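Local coordinates for protein putative peptidase (Clostridium acetobutylicum, PDB 3K9T) that binds one zinc ion per subunit and probably takes part in making modified polysaccharides rather than cleaving peptides, at residues E3-Y8 with S212-K217; L178-L183 with N244-L249; A225-G230 with G296-Q301; G258-K263 with M281-E286. One frame throughout, in Å; residues are numbered along the deposited sequence.

Contact 1: E3-Y8 with S212-K217; sequences EEINKY and SKLKTK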
loop_
_atom_site.group_PDB
_atom_site.type_symbol
_atom_site.label_atom_id
_atom_site.label_comp_id
_atom_site.label_asym_id
_atom_site.label_seq_id
_atom_site.Cartn_x
_atom_site.Cartn_y
_atom_site.Cartn_z
ATOM N N GLU A 3 -23.306 -24.267 14.139
ATOM C CA GLU A 3 -23.872 -24.732 12.883
ATOM C C GLU A 3 -25.410 -24.649 12.951
ATOM O O GLU A 3 -26.082 -24.550 11.918
ATOM C CB GLU A 3 -23.378 -26.143 12.506
ATOM C CG GLU A 3 -21.891 -26.235 12.131
ATOM C CD GLU A 3 -21.423 -25.271 11.003
ATOM O OE1 GLU A 3 -22.100 -25.174 9.972
ATOM O OE2 GLU A 3 -20.351 -24.623 11.131
ATOM N N GLU A 4 -25.957 -24.638 14.165
ATOM C CA GLU A 4 -27.391 -24.414 14.346
ATOM C C GLU A 4 -27.911 -23.068 13.815
ATOM O O GLU A 4 -29.102 -22.935 13.575
ATOM C CB GLU A 4 -27.779 -24.584 15.808
ATOM C CG GLU A 4 -27.745 -26.055 16.261
ATOM C CD GLU A 4 -28.494 -26.265 17.548
ATOM O OE1 GLU A 4 -28.634 -25.279 18.311
ATOM O OE2 GLU A 4 -28.948 -27.409 17.801
ATOM N N ILE A 5 -27.029 -22.090 13.628
ATOM C CA ILE A 5 -27.412 -20.832 13.010
ATOM C C ILE A 5 -27.799 -21.037 11.531
ATOM O O ILE A 5 -28.536 -20.229 10.963
ATOM C CB ILE A 5 -26.269 -19.767 13.106
ATOM C CG1 ILE A 5 -26.832 -18.371 13.392
ATOM C CG2 ILE A 5 -25.443 -19.760 11.858
ATOM C CD1 ILE A 5 -25.774 -17.317 13.732
ATOM N N ASN A 6 -27.301 -22.100 10.901
ATOM C CA ASN A 6 -27.528 -22.296 9.472
ATOM C C ASN A 6 -29.013 -22.334 9.100
ATOM O O ASN A 6 -29.398 -21.820 8.072
ATOM C CB ASN A 6 -26.833 -23.557 8.960
ATOM C CG ASN A 6 -25.310 -23.531 9.129
ATOM O OD1 ASN A 6 -24.700 -22.539 9.537
ATOM N ND2 ASN A 6 -24.691 -24.656 8.823
ATOM N N LYS A 7 -29.847 -22.917 9.949
ATOM C CA LYS A 7 -31.264 -23.053 9.635
ATOM C C LYS A 7 -31.919 -21.685 9.665
ATOM O O LYS A 7 -32.850 -21.453 8.894
ATOM C CB LYS A 7 -31.986 -24.065 10.569
ATOM C CG LYS A 7 -31.858 -23.740 12.071
ATOM C CD LYS A 7 -32.421 -24.820 13.057
ATOM C CE LYS A 7 -31.797 -24.698 14.520
ATOM N NZ LYS A 7 -30.565 -25.573 14.784
ATOM N N TYR A 8 -31.439 -20.796 10.548
ATOM C CA TYR A 8 -31.951 -19.433 10.609
ATOM C C TYR A 8 -31.566 -18.650 9.344
ATOM O O TYR A 8 -32.389 -17.909 8.792
ATOM C CB TYR A 8 -31.454 -18.697 11.859
ATOM C CG TYR A 8 -32.005 -19.276 13.149
ATOM C CD1 TYR A 8 -33.268 -18.940 13.616
ATOM C CD2 TYR A 8 -31.261 -20.153 13.896
ATOM C CE1 TYR A 8 -33.766 -19.496 14.792
ATOM C CE2 TYR A 8 -31.741 -20.704 15.053
ATOM C CZ TYR A 8 -32.993 -20.386 15.497
ATOM O OH TYR A 8 -33.426 -20.956 16.673
ATOM N N SER A 212 -30.620 -16.095 21.210
ATOM C CA SER A 212 -31.253 -16.635 22.397
ATOM C C SER A 212 -31.377 -18.141 22.419
ATOM O O SER A 212 -31.438 -18.726 23.484
ATOM C CB SER A 212 -32.685 -16.100 22.490
ATOM O OG SER A 212 -32.678 -14.782 22.944
ATOM N N LYS A 213 -31.504 -18.739 21.247
ATOM C CA LYS A 213 -31.741 -20.156 21.123
ATOM C C LYS A 213 -30.475 -20.975 20.909
ATOM O O LYS A 213 -30.557 -22.195 20.786
ATOM C CB LYS A 213 -32.727 -20.358 19.980
ATOM C CG LYS A 213 -34.098 -19.735 20.329
ATOM C CD LYS A 213 -35.081 -19.787 19.203
ATOM C CE LYS A 213 -36.491 -19.403 19.679
ATOM N NZ LYS A 213 -36.578 -18.079 20.271
ATOM N N LEU A 214 -29.312 -20.316 20.904
ATOM C CA LEU A 214 -28.030 -20.954 20.615
ATOM C C LEU A 214 -27.064 -20.881 21.799
ATOM O O LEU A 214 -27.150 -19.993 22.643
ATOM C CB LEU A 214 -27.372 -20.244 19.435
ATOM C CG LEU A 214 -28.157 -20.073 18.141
ATOM C CD1 LEU A 214 -27.293 -19.367 17.124
ATOM C CD2 LEU A 214 -28.568 -21.430 17.620
ATOM N N LYS A 215 -26.122 -21.810 21.839
ATOM C CA LYS A 215 -25.091 -21.822 22.865
ATOM C C LYS A 215 -23.893 -21.059 22.276
ATOM O O LYS A 215 -23.195 -21.580 21.429
ATOM C CB LYS A 215 -24.727 -23.273 23.182
ATOM C CG LYS A 215 -23.631 -23.460 24.268
ATOM C CD LYS A 215 -23.284 -24.963 24.474
ATOM C CE LYS A 215 -21.959 -25.176 25.242
ATOM N NZ LYS A 215 -22.084 -24.884 26.697
ATOM N N THR A 216 -23.666 -19.822 22.712
ATOM C CA THR A 216 -22.610 -18.978 22.128
ATOM C C THR A 216 -21.355 -18.917 22.979
ATOM O O THR A 216 -21.426 -19.079 24.187
ATOM C CB THR A 216 -23.105 -17.516 21.887
ATOM O OG1 THR A 216 -23.445 -16.897 23.143
ATOM C CG2 THR A 216 -24.303 -17.505 20.969
ATOM N N LYS A 217 -20.211 -18.698 22.320
ATOM C CA LYS A 217 -18.901 -18.541 22.983
ATOM C C LYS A 217 -18.875 -17.169 23.628
ATOM O O LYS A 217 -18.528 -17.011 24.805
ATOM C CB LYS A 217 -17.749 -18.666 21.957
ATOM C CG LYS A 217 -16.288 -18.385 22.448
ATOM C CD LYS A 217 -15.268 -18.553 21.262
ATOM C CE LYS A 217 -13.978 -17.693 21.396
ATOM N NZ LYS A 217 -12.808 -18.195 20.579
HETATM O O HOH W 1 -26.515 -24.092 19.402
#

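Contact 2: L178-L183 with N244-L249; sequences LEEEIL and NIKMGL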
loop_
_atom_site.group_PDB
_atom_site.type_symbol
_atom_site.label_atom_id
_atom_site.label_comp_id
_atom_site.label_asym_id
_atom_site.label_seq_id
_atom_site.Cartn_x
_atom_site.Cartn_y
_atom_site.Cartn_z
ATOM N N LEU A 178 -17.951 -17.135 27.530
ATOM C CA LEU A 178 -17.040 -16.087 27.931
ATOM C C LEU A 178 -17.733 -14.781 28.206
ATOM O O LEU A 178 -18.762 -14.496 27.613
ATOM C CB LEU A 178 -16.034 -15.845 26.815
ATOM C CG LEU A 178 -15.143 -17.003 26.359
ATOM C CD1 LEU A 178 -14.180 -16.412 25.370
ATOM C CD2 LEU A 178 -14.362 -17.715 27.521
ATOM N N GLU A 179 -17.133 -13.976 29.079
ATOM C CA GLU A 179 -17.593 -12.625 29.376
ATOM C C GLU A 179 -17.300 -11.642 28.255
ATOM O O GLU A 179 -17.870 -10.548 28.227
ATOM C CB GLU A 179 -16.904 -12.069 30.624
ATOM C CG GLU A 179 -17.387 -12.671 31.931
ATOM C CD GLU A 179 -16.764 -12.024 33.188
ATOM O OE1 GLU A 179 -16.781 -10.766 33.307
ATOM O OE2 GLU A 179 -16.291 -12.803 34.066
ATOM N N GLU A 180 -16.381 -11.981 27.358
ATOM C CA GLU A 180 -16.098 -11.079 26.255
ATOM C C GLU A 180 -17.383 -10.918 25.495
ATOM O O GLU A 180 -18.132 -11.873 25.295
ATOM C CB GLU A 180 -14.997 -11.602 25.379
ATOM C CG GLU A 180 -13.654 -11.412 26.004
ATOM C CD GLU A 180 -12.671 -12.431 25.525
ATOM O OE1 GLU A 180 -12.274 -12.361 24.329
ATOM O OE2 GLU A 180 -12.319 -13.298 26.366
ATOM N N GLU A 181 -17.628 -9.697 25.075
ATOM C CA GLU A 181 -18.942 -9.306 24.712
ATOM C C GLU A 181 -18.977 -8.676 23.334
ATOM O O GLU A 181 -18.070 -7.915 22.963
ATOM C CB GLU A 181 -19.376 -8.294 25.761
ATOM C CG GLU A 181 -20.810 -8.002 25.808
ATOM C CD GLU A 181 -21.147 -7.059 26.938
ATOM O OE1 GLU A 181 -20.888 -7.394 28.118
ATOM O OE2 GLU A 181 -21.713 -5.990 26.641
ATOM N N ILE A 182 -20.013 -9.014 22.578
ATOM C CA ILE A 182 -20.282 -8.381 21.298
ATOM C C ILE A 182 -21.524 -7.488 21.576
ATOM O O ILE A 182 -22.508 -7.977 22.166
ATOM C CB ILE A 182 -20.581 -9.420 20.197
ATOM C CG1 ILE A 182 -19.446 -10.456 20.083
ATOM C CG2 ILE A 182 -20.954 -8.737 18.885
ATOM C CD1 ILE A 182 -18.051 -9.940 19.724
ATOM N N LEU A 183 -21.447 -6.201 21.197
ATOM C CA LEU A 183 -22.491 -5.200 21.440
ATOM C C LEU A 183 -23.216 -4.850 20.137
ATOM O O LEU A 183 -22.588 -4.511 19.133
ATOM C CB LEU A 183 -21.862 -3.928 22.035
ATOM C CG LEU A 183 -22.768 -2.723 22.418
ATOM C CD1 LEU A 183 -23.755 -2.983 23.638
ATOM C CD2 LEU A 183 -21.915 -1.475 22.638
ATOM N N ASN A 244 -14.952 -5.497 28.684
ATOM C CA ASN A 244 -15.309 -6.749 28.036
ATOM C C ASN A 244 -15.832 -6.613 26.619
ATOM O O ASN A 244 -15.973 -7.622 25.956
ATOM C CB ASN A 244 -16.415 -7.459 28.816
ATOM C CG ASN A 244 -16.002 -7.839 30.232
ATOM O OD1 ASN A 244 -14.847 -8.151 30.494
ATOM N ND2 ASN A 244 -16.972 -7.852 31.142
ATOM N N ILE A 245 -16.195 -5.419 26.165
ATOM C CA ILE A 245 -16.781 -5.290 24.823
ATOM C C ILE A 245 -15.687 -5.389 23.749
ATOM O O ILE A 245 -14.886 -4.483 23.546
ATOM C CB ILE A 245 -17.600 -4.015 24.698
ATOM C CG1 ILE A 245 -18.730 -4.055 25.738
ATOM C CG2 ILE A 245 -18.127 -3.874 23.275
ATOM C CD1 ILE A 245 -19.328 -2.686 26.043
ATOM N N LYS A 246 -15.650 -6.534 23.080
ATOM C CA LYS A 246 -14.568 -6.858 22.159
ATOM C C LYS A 246 -14.840 -6.163 20.841
ATOM O O LYS A 246 -13.937 -5.726 20.192
ATOM C CB LYS A 246 -14.476 -8.383 21.957
ATOM C CG LYS A 246 -13.056 -8.967 21.729
ATOM C CD LYS A 246 -13.037 -10.232 20.751
ATOM C CE LYS A 246 -12.091 -11.433 21.116
ATOM N NZ LYS A 246 -10.765 -11.141 21.739
HETATM N N MSE A 247 -16.106 -6.069 20.468
HETATM C CA MSE A 247 -16.507 -5.495 19.206
HETATM C C MSE A 247 -18.004 -5.136 19.224
HETATM O O MSE A 247 -18.746 -5.510 20.121
HETATM C CB MSE A 247 -16.138 -6.428 18.041
HETATM C CG MSE A 247 -16.678 -7.861 18.060
HETATM SE SE MSE A 247 -15.814 -8.941 16.676
HETATM C CE MSE A 247 -14.758 -10.220 17.685
ATOM N N GLY A 248 -18.439 -4.354 18.251
ATOM C CA GLY A 248 -19.831 -3.953 18.211
ATOM C C GLY A 248 -20.272 -3.435 16.867
ATOM O O GLY A 248 -19.447 -3.081 16.052
ATOM N N LEU A 249 -21.585 -3.406 16.654
ATOM C CA LEU A 249 -22.176 -2.890 15.435
ATOM C C LEU A 249 -23.407 -2.055 15.771
ATOM O O LEU A 249 -24.199 -2.472 16.592
ATOM C CB LEU A 249 -22.592 -4.052 14.504
ATOM C CG LEU A 249 -21.534 -4.830 13.720
ATOM C CD1 LEU A 249 -22.164 -6.031 13.051
ATOM C CD2 LEU A 249 -20.847 -3.930 12.708
HETATM O O HOH W 2 -19.265 -6.330 30.020
#

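Contact 3: A225-G230 with G296-Q301; sequences APETIG and GSDERQ. With IMD (imidazole), chain E.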
loop_
_atom_site.group_PDB
_atom_site.type_symbol
_atom_site.label_atom_id
_atom_site.label_comp_id
_atom_site.label_asym_id
_atom_site.label_seq_id
_atom_site.Cartn_x
_atom_site.Cartn_y
_atom_site.Cartn_z
ATOM N N ALA A 225 -31.983 2.311 22.574
ATOM C CA ALA A 225 -31.885 3.576 23.295
ATOM C C ALA A 225 -32.020 4.720 22.310
ATOM O O ALA A 225 -31.686 4.548 21.123
ATOM C CB ALA A 225 -30.564 3.652 23.986
ATOM N N PRO A 226 -32.497 5.893 22.780
ATOM C CA PRO A 226 -32.523 7.033 21.854
ATOM C C PRO A 226 -31.138 7.354 21.356
ATOM O O PRO A 226 -30.175 7.232 22.129
ATOM C CB PRO A 226 -33.011 8.204 22.741
ATOM C CG PRO A 226 -32.793 7.767 24.161
ATOM C CD PRO A 226 -33.000 6.269 24.111
ATOM N N GLU A 227 -31.026 7.826 20.113
ATOM C CA GLU A 227 -29.712 8.175 19.591
ATOM C C GLU A 227 -29.012 9.268 20.404
ATOM O O GLU A 227 -29.636 10.167 20.954
ATOM C CB GLU A 227 -29.759 8.577 18.114
ATOM C CG GLU A 227 -28.348 8.566 17.458
ATOM C CD GLU A 227 -28.359 8.919 15.983
ATOM O OE1 GLU A 227 -28.879 9.990 15.660
ATOM O OE2 GLU A 227 -27.822 8.151 15.148
ATOM N N THR A 228 -27.691 9.155 20.461
ATOM C CA THR A 228 -26.831 10.101 21.119
ATOM C C THR A 228 -27.055 10.123 22.614
ATOM O O THR A 228 -26.248 9.579 23.330
ATOM C CB THR A 228 -26.865 11.527 20.443
ATOM O OG1 THR A 228 -26.358 11.372 19.132
ATOM C CG2 THR A 228 -25.965 12.555 21.146
ATOM N N ILE A 229 -28.131 10.752 23.069
ATOM C CA ILE A 229 -28.413 10.859 24.512
ATOM C C ILE A 229 -28.551 9.477 25.204
ATOM O O ILE A 229 -28.081 9.281 26.349
ATOM C CB ILE A 229 -29.636 11.790 24.800
ATOM C CG1 ILE A 229 -29.797 11.998 26.305
ATOM C CG2 ILE A 229 -30.924 11.273 24.134
ATOM C CD1 ILE A 229 -28.538 12.604 26.997
ATOM N N GLY A 230 -29.145 8.519 24.492
ATOM C CA GLY A 230 -29.296 7.157 25.018
ATOM C C GLY A 230 -27.982 6.426 25.165
ATOM O O GLY A 230 -27.697 5.925 26.212
ATOM N N GLY A 296 -22.814 10.741 12.134
ATOM C CA GLY A 296 -23.725 9.673 11.744
ATOM C C GLY A 296 -24.483 9.177 12.965
ATOM O O GLY A 296 -25.217 9.935 13.568
ATOM N N SER A 297 -24.317 7.913 13.342
ATOM C CA SER A 297 -25.048 7.380 14.494
ATOM C C SER A 297 -24.126 7.113 15.684
ATOM O O SER A 297 -23.059 7.678 15.746
ATOM C CB SER A 297 -25.874 6.151 14.124
ATOM O OG SER A 297 -26.825 5.896 15.148
ATOM N N ASP A 298 -24.544 6.246 16.615
ATOM C CA ASP A 298 -23.892 6.138 17.956
ATOM C C ASP A 298 -22.463 5.629 17.989
ATOM O O ASP A 298 -21.838 5.627 19.038
ATOM C CB ASP A 298 -24.757 5.337 18.907
ATOM C CG ASP A 298 -26.090 6.028 19.221
ATOM O OD1 ASP A 298 -26.084 7.197 19.662
ATOM O OD2 ASP A 298 -27.139 5.386 19.036
ATOM N N GLU A 299 -21.939 5.200 16.845
ATOM C CA GLU A 299 -20.524 4.830 16.738
ATOM C C GLU A 299 -19.634 6.011 17.118
ATOM O O GLU A 299 -18.521 5.816 17.605
ATOM C CB GLU A 299 -20.196 4.292 15.349
ATOM C CG GLU A 299 -20.314 5.299 14.216
ATOM C CD GLU A 299 -21.714 5.467 13.678
ATOM O OE1 GLU A 299 -22.654 4.846 14.239
ATOM O OE2 GLU A 299 -21.849 6.221 12.677
ATOM N N ARG A 300 -20.135 7.239 16.947
ATOM C CA ARG A 300 -19.454 8.426 17.525
ATOM C C ARG A 300 -19.273 8.417 19.027
ATOM O O ARG A 300 -18.237 8.857 19.545
ATOM C CB ARG A 300 -20.121 9.747 17.150
ATOM C CG ARG A 300 -21.592 9.722 17.001
ATOM C CD ARG A 300 -22.019 10.781 16.010
ATOM N NE ARG A 300 -22.648 11.845 16.750
ATOM C CZ ARG A 300 -23.920 12.195 16.615
ATOM N NH1 ARG A 300 -24.682 11.627 15.688
ATOM N NH2 ARG A 300 -24.430 13.150 17.386
ATOM N N GLN A 301 -20.277 7.957 19.750
ATOM C CA GLN A 301 -20.114 7.892 21.206
ATOM C C GLN A 301 -19.187 6.728 21.541
ATOM O O GLN A 301 -18.233 6.896 22.261
ATOM C CB GLN A 301 -21.452 7.830 21.929
ATOM C CG GLN A 301 -22.506 8.806 21.389
ATOM C CD GLN A 301 -22.056 10.247 21.360
ATOM O OE1 GLN A 301 -21.176 10.655 22.136
ATOM N NE2 GLN A 301 -22.679 11.048 20.475
HETATM N N1 IMD E . -28.609 9.041 12.797
HETATM C C2 IMD E . -29.949 8.958 12.948
HETATM N N3 IMD E . -30.526 9.479 11.867
HETATM C C4 IMD E . -29.562 9.874 11.014
HETATM C C5 IMD E . -28.342 9.594 11.604
HETATM O O HOH W 3 -28.330 4.930 21.347
HETATM O O HOH W 4 -24.496 9.468 18.632
#

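Contact 4: G258-K263 with M281-E286; sequences GIKNYK and MHCGSE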
loop_
_atom_site.group_PDB
_atom_site.type_symbol
_atom_site.label_atom_id
_atom_site.label_comp_id
_atom_site.label_asym_id
_atom_site.label_seq_id
_atom_site.Cartn_x
_atom_site.Cartn_y
_atom_site.Cartn_z
ATOM N N GLY A 258 -31.647 -1.284 -1.586
ATOM C CA GLY A 258 -30.271 -1.030 -2.028
ATOM C C GLY A 258 -29.194 -1.988 -1.566
ATOM O O GLY A 258 -29.456 -2.932 -0.837
ATOM N N ILE A 259 -27.956 -1.717 -1.966
ATOM C CA ILE A 259 -26.843 -2.576 -1.609
ATOM C C ILE A 259 -26.441 -2.343 -0.121
ATOM O O ILE A 259 -26.809 -1.329 0.475
ATOM C CB ILE A 259 -25.612 -2.380 -2.573
ATOM C CG1 ILE A 259 -25.031 -0.977 -2.468
ATOM C CG2 ILE A 259 -25.972 -2.702 -4.065
ATOM C CD1 ILE A 259 -23.507 -0.889 -2.856
ATOM N N LYS A 260 -25.699 -3.293 0.456
ATOM C CA LYS A 260 -25.166 -3.166 1.825
ATOM C C LYS A 260 -23.997 -2.189 1.874
ATOM O O LYS A 260 -23.224 -2.057 0.925
ATOM C CB LYS A 260 -24.726 -4.532 2.377
ATOM C CG LYS A 260 -25.900 -5.551 2.607
ATOM C CD LYS A 260 -25.402 -6.917 3.039
ATOM C CE LYS A 260 -24.813 -7.695 1.882
ATOM N NZ LYS A 260 -25.834 -8.023 0.874
ATOM N N ASN A 261 -23.924 -1.467 2.980
ATOM C CA ASN A 261 -22.877 -0.525 3.264
ATOM C C ASN A 261 -22.305 -0.779 4.650
ATOM O O ASN A 261 -23.038 -0.833 5.622
ATOM C CB ASN A 261 -23.439 0.892 3.252
ATOM C CG ASN A 261 -23.628 1.448 1.853
ATOM O OD1 ASN A 261 -22.705 1.999 1.295
ATOM N ND2 ASN A 261 -24.836 1.331 1.303
ATOM N N TYR A 262 -20.987 -0.902 4.744
ATOM C CA TYR A 262 -20.310 -1.039 6.037
ATOM C C TYR A 262 -19.446 0.153 6.374
ATOM O O TYR A 262 -18.526 0.489 5.635
ATOM C CB TYR A 262 -19.418 -2.275 6.075
ATOM C CG TYR A 262 -18.715 -2.413 7.408
ATOM C CD1 TYR A 262 -19.439 -2.576 8.588
ATOM C CD2 TYR A 262 -17.339 -2.395 7.492
ATOM C CE1 TYR A 262 -18.802 -2.724 9.832
ATOM C CE2 TYR A 262 -16.683 -2.540 8.737
ATOM C CZ TYR A 262 -17.417 -2.705 9.896
ATOM O OH TYR A 262 -16.754 -2.835 11.107
ATOM N N LYS A 263 -19.738 0.785 7.502
ATOM C CA LYS A 263 -18.881 1.839 8.046
ATOM C C LYS A 263 -17.938 1.180 9.045
ATOM O O LYS A 263 -18.358 0.522 9.996
ATOM C CB LYS A 263 -19.704 2.940 8.717
ATOM C CG LYS A 263 -18.908 4.030 9.424
ATOM C CD LYS A 263 -19.863 5.104 9.966
ATOM C CE LYS A 263 -19.151 6.189 10.778
ATOM N NZ LYS A 263 -20.084 7.302 11.137
HETATM N N MSE A 281 -17.297 -9.607 1.047
HETATM C CA MSE A 281 -16.452 -9.976 -0.087
HETATM C C MSE A 281 -16.958 -11.254 -0.813
HETATM O O MSE A 281 -16.901 -11.377 -2.052
HETATM C CB MSE A 281 -15.040 -10.170 0.439
HETATM C CG MSE A 281 -14.042 -10.580 -0.599
HETATM SE SE MSE A 281 -12.258 -10.692 0.186
HETATM C CE MSE A 281 -12.204 -8.989 1.210
ATOM N N HIS A 282 -17.457 -12.200 -0.034
ATOM C CA HIS A 282 -17.828 -13.488 -0.577
ATOM C C HIS A 282 -19.318 -13.710 -0.611
ATOM O O HIS A 282 -19.761 -14.761 -0.974
ATOM C CB HIS A 282 -17.152 -14.594 0.223
ATOM C CG HIS A 282 -15.675 -14.630 0.035
ATOM N ND1 HIS A 282 -15.090 -15.211 -1.066
ATOM C CD2 HIS A 282 -14.661 -14.143 0.795
ATOM C CE1 HIS A 282 -13.776 -15.094 -0.971
ATOM N NE2 HIS A 282 -13.490 -14.450 0.149
ATOM N N CYS A 283 -20.092 -12.689 -0.301
ATOM C CA CYS A 283 -21.524 -12.864 -0.169
ATOM C C CYS A 283 -22.286 -12.902 -1.495
ATOM O O CYS A 283 -23.439 -13.251 -1.514
ATOM C CB CYS A 283 -22.098 -11.791 0.746
ATOM S SG CYS A 283 -22.417 -10.206 -0.019
ATOM N N GLY A 284 -21.665 -12.517 -2.591
ATOM C CA GLY A 284 -22.324 -12.610 -3.861
ATOM C C GLY A 284 -23.178 -11.444 -4.300
ATOM O O GLY A 284 -23.794 -11.527 -5.355
ATOM N N SER A 285 -23.219 -10.369 -3.515
ATOM C CA SER A 285 -23.871 -9.110 -3.930
ATOM C C SER A 285 -22.863 -7.995 -3.884
ATOM O O SER A 285 -21.765 -8.156 -3.361
ATOM C CB SER A 285 -25.031 -8.724 -3.013
ATOM O OG SER A 285 -26.005 -9.731 -3.019
ATOM N N GLU A 286 -23.258 -6.863 -4.448
ATOM C CA GLU A 286 -22.467 -5.656 -4.394
ATOM C C GLU A 286 -22.584 -5.079 -3.026
ATOM O O GLU A 286 -23.567 -5.313 -2.352
ATOM C CB GLU A 286 -22.975 -4.615 -5.369
ATOM C CG GLU A 286 -22.695 -4.900 -6.861
ATOM C CD GLU A 286 -22.954 -3.670 -7.745
ATOM O OE1 GLU A 286 -22.838 -2.511 -7.241
ATOM O OE2 GLU A 286 -23.272 -3.865 -8.947
HETATM O O HOH W 5 -25.818 -5.866 -0.945
#

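Contact 1: E3-Y8 with S212-K217
The side chain of L214 lies against E4, I5 and Y8 near the N-terminal end of the chain, and this apolar packing is the substance of the contact. CG of L214 is anti to its own carbonyl carbon (chi1 -53°), and the two methyl groups it carries divide the work. CD1 of L214 meets CG1 of I5 at 3.9 Å, the two side chains crossing at about a right angle, whereas CD2 lies 3.7 Å from CB of E4 and 4.1 Å from CE2 of Y8; the L214 side chain slides past those of E4 and Y8 in the opposite direction. Y8 also reaches the lysine next in line: its OH sits 3.2 Å from CD of K213, the aliphatic chain passing at about a right angle before NZ leads away. What is joined here is the N-terminal helix 5-10 of the aminopeptidase-like region and the connection from helix 194-211 to strand 219-225. Helix 336-355 lies beside the same residues, offering Y351 to I5 and both Y343 and L347 to Y8. The polar part is thinner and bridged by solvent. One water donates to OE1 of E4 at 2.7 Å and accepts a weak bond from the backbone N of K215.

Contact 2: L178-L183 with N244-L249
E181 and I245 open a parallel pairing of neighbouring strands, 181-187 and 245-250, inside the mixed sheet of the aminopeptidase-like region. A beta bulge interrupts it at once: E181 pairs with I245, but I182 pairs with M247 (modelled as selenomethionine), one residue further on. The tight part is the backbone. N of E181 donates to O of N244 at 2.8 Å, O of E181 accepts from N of K246 at 2.8 Å, and beyond the bulge N of L183 gives to O of M247 at 3.0 Å. The last bond joins N of L249 to O of L183. CA of G248 lies 3.0 Å from O of L183, where a CB would clash. Side chains pack on both faces: CB of L183 touches CG2 of I245 at 3.9 Å on one, while I182 and M247 lie side by side on the other, both against I353 of helix 336-355. CG of E181 is anti to the backbone N (chi1 -165°) and the chain is extended beyond it; OE2 forms a salt bridge with R221 of strand 219-225.

Around E179, E180, N244 and K246 the contact is looser and wetter. NZ of K246 forms a salt bridge with OE1 of E180 at 3.2 Å, the hydrogen bond in it being weak. At the edge of E181, its OE1 accepts a hydrogen bond at 2.7 Å from a water that in turn accepts from ND2 of N244 at 3.0 Å.

Contact 3: A225-G230 with G296-Q301
E227 and T228 meet S297 and D298 where two loops, each leading into a helix, come together beside the zinc site of the aminopeptidase-like fold. E227 follows the end of strand 219-225, and its side chain is about 6 Å from the zinc ion bound by H190, D196 and H325.

Two direct hydrogen bonds cross the contact. OG of S297 donates to OE2 of E227 over a very short 2.5 Å. The backbone N of T228 donates to OD1 of D298 at 2.7 Å, on the syn lone pair of that oxygen. The glutamate side chain is extended, with CG anti to the backbone N (chi1 -164°), and its carboxylate stands almost perpendicular to that of D298, the planes 89° apart. The same OE2 of E227 also accepts from N1 of an imidazole, probably from the crystallisation liquor, at 2.6 Å, so that two donors hold this oxygen.

Nonbonded contacts fill in around T228. Its OG1 lies over one face of the R300 guanidinium, 3.2 Å from NH2 but at a poor angle for a bond, and its CG2 is 3.7 Å from NE2 of Q301. The polar ends of R300 and Q301 turn to the second subunit of the trimer, where E367 receives a salt bridge from R300 and bonds to Q301 through its backbone N.

Water completes the seam: one molecule, 2.7 Å from OG1 of T228, donates to OD1 of D298 and accepts from NE2 of Q301.

Contact 4: G258-K263 with M281-E286
I259 makes the first touch, packing on E286 where the chain leaves helix 271-282 and heads for strand 287-290. Its CB lies 3.6 Å from the carbonyl O of E286, and its CG2 meets CB of the same residue at 3.8 Å. That branch is anti to the carbonyl carbon, while CG1 takes the crowded position between backbone N and carbonyl carbon (chi1 64°).

K260 comes next and works from both ends. Its backbone N and its NZ each donate to a single water, at 2.9 Å and 2.8 Å, and the water donates onward to O of E286 at 2.7 Å. No direct hydrogen bond crosses between the segments, and this water supplies the polar link. The lysine chain is bent at chi3 and chi4, and CE stands 4.0 Å from SG of C283. NZ lies 4.0 Å from CB of S285; its charge is met by a salt bridge to D341 of helix 336-355. The sulfur has a role within its own turn, accepting from N of S285 at 3.6 Å with a fairly straight N-H...S angle of 161°. Between them G284 leaves the helix with positive phi.

The contact sits at the surface of a beta-alpha-beta unit. Beyond K260, strand 260-263 runs between its parallel neighbour 287-290 and the antiparallel strand 311-315, and Y262 packs on I272, V276 and L280 of the connecting helix 271-282.

In the fold
From the N terminus, contact 1 brings helix 5-10 back to the loop before strand 219-225, closing a loop of some 200 residues. Contact 2 crosses it, since 178-183 lies inside that loop and its partner 244-249 beyond it; the two touch where O of K217 probably accepts from N of L178. Contact 3 crosses contact 2 in the same way, bringing the end of strand 219-225 to the start of helix 299-302 near the zinc. Contact 4, nested inside the loop of contact 3, brings the start of strand 260-263 to the turn after helix 271-282, and a salt bridge from K263 to E299 joins the two. Contacts 2 and 4 share the mixed sheet, with L249 packed on Y262.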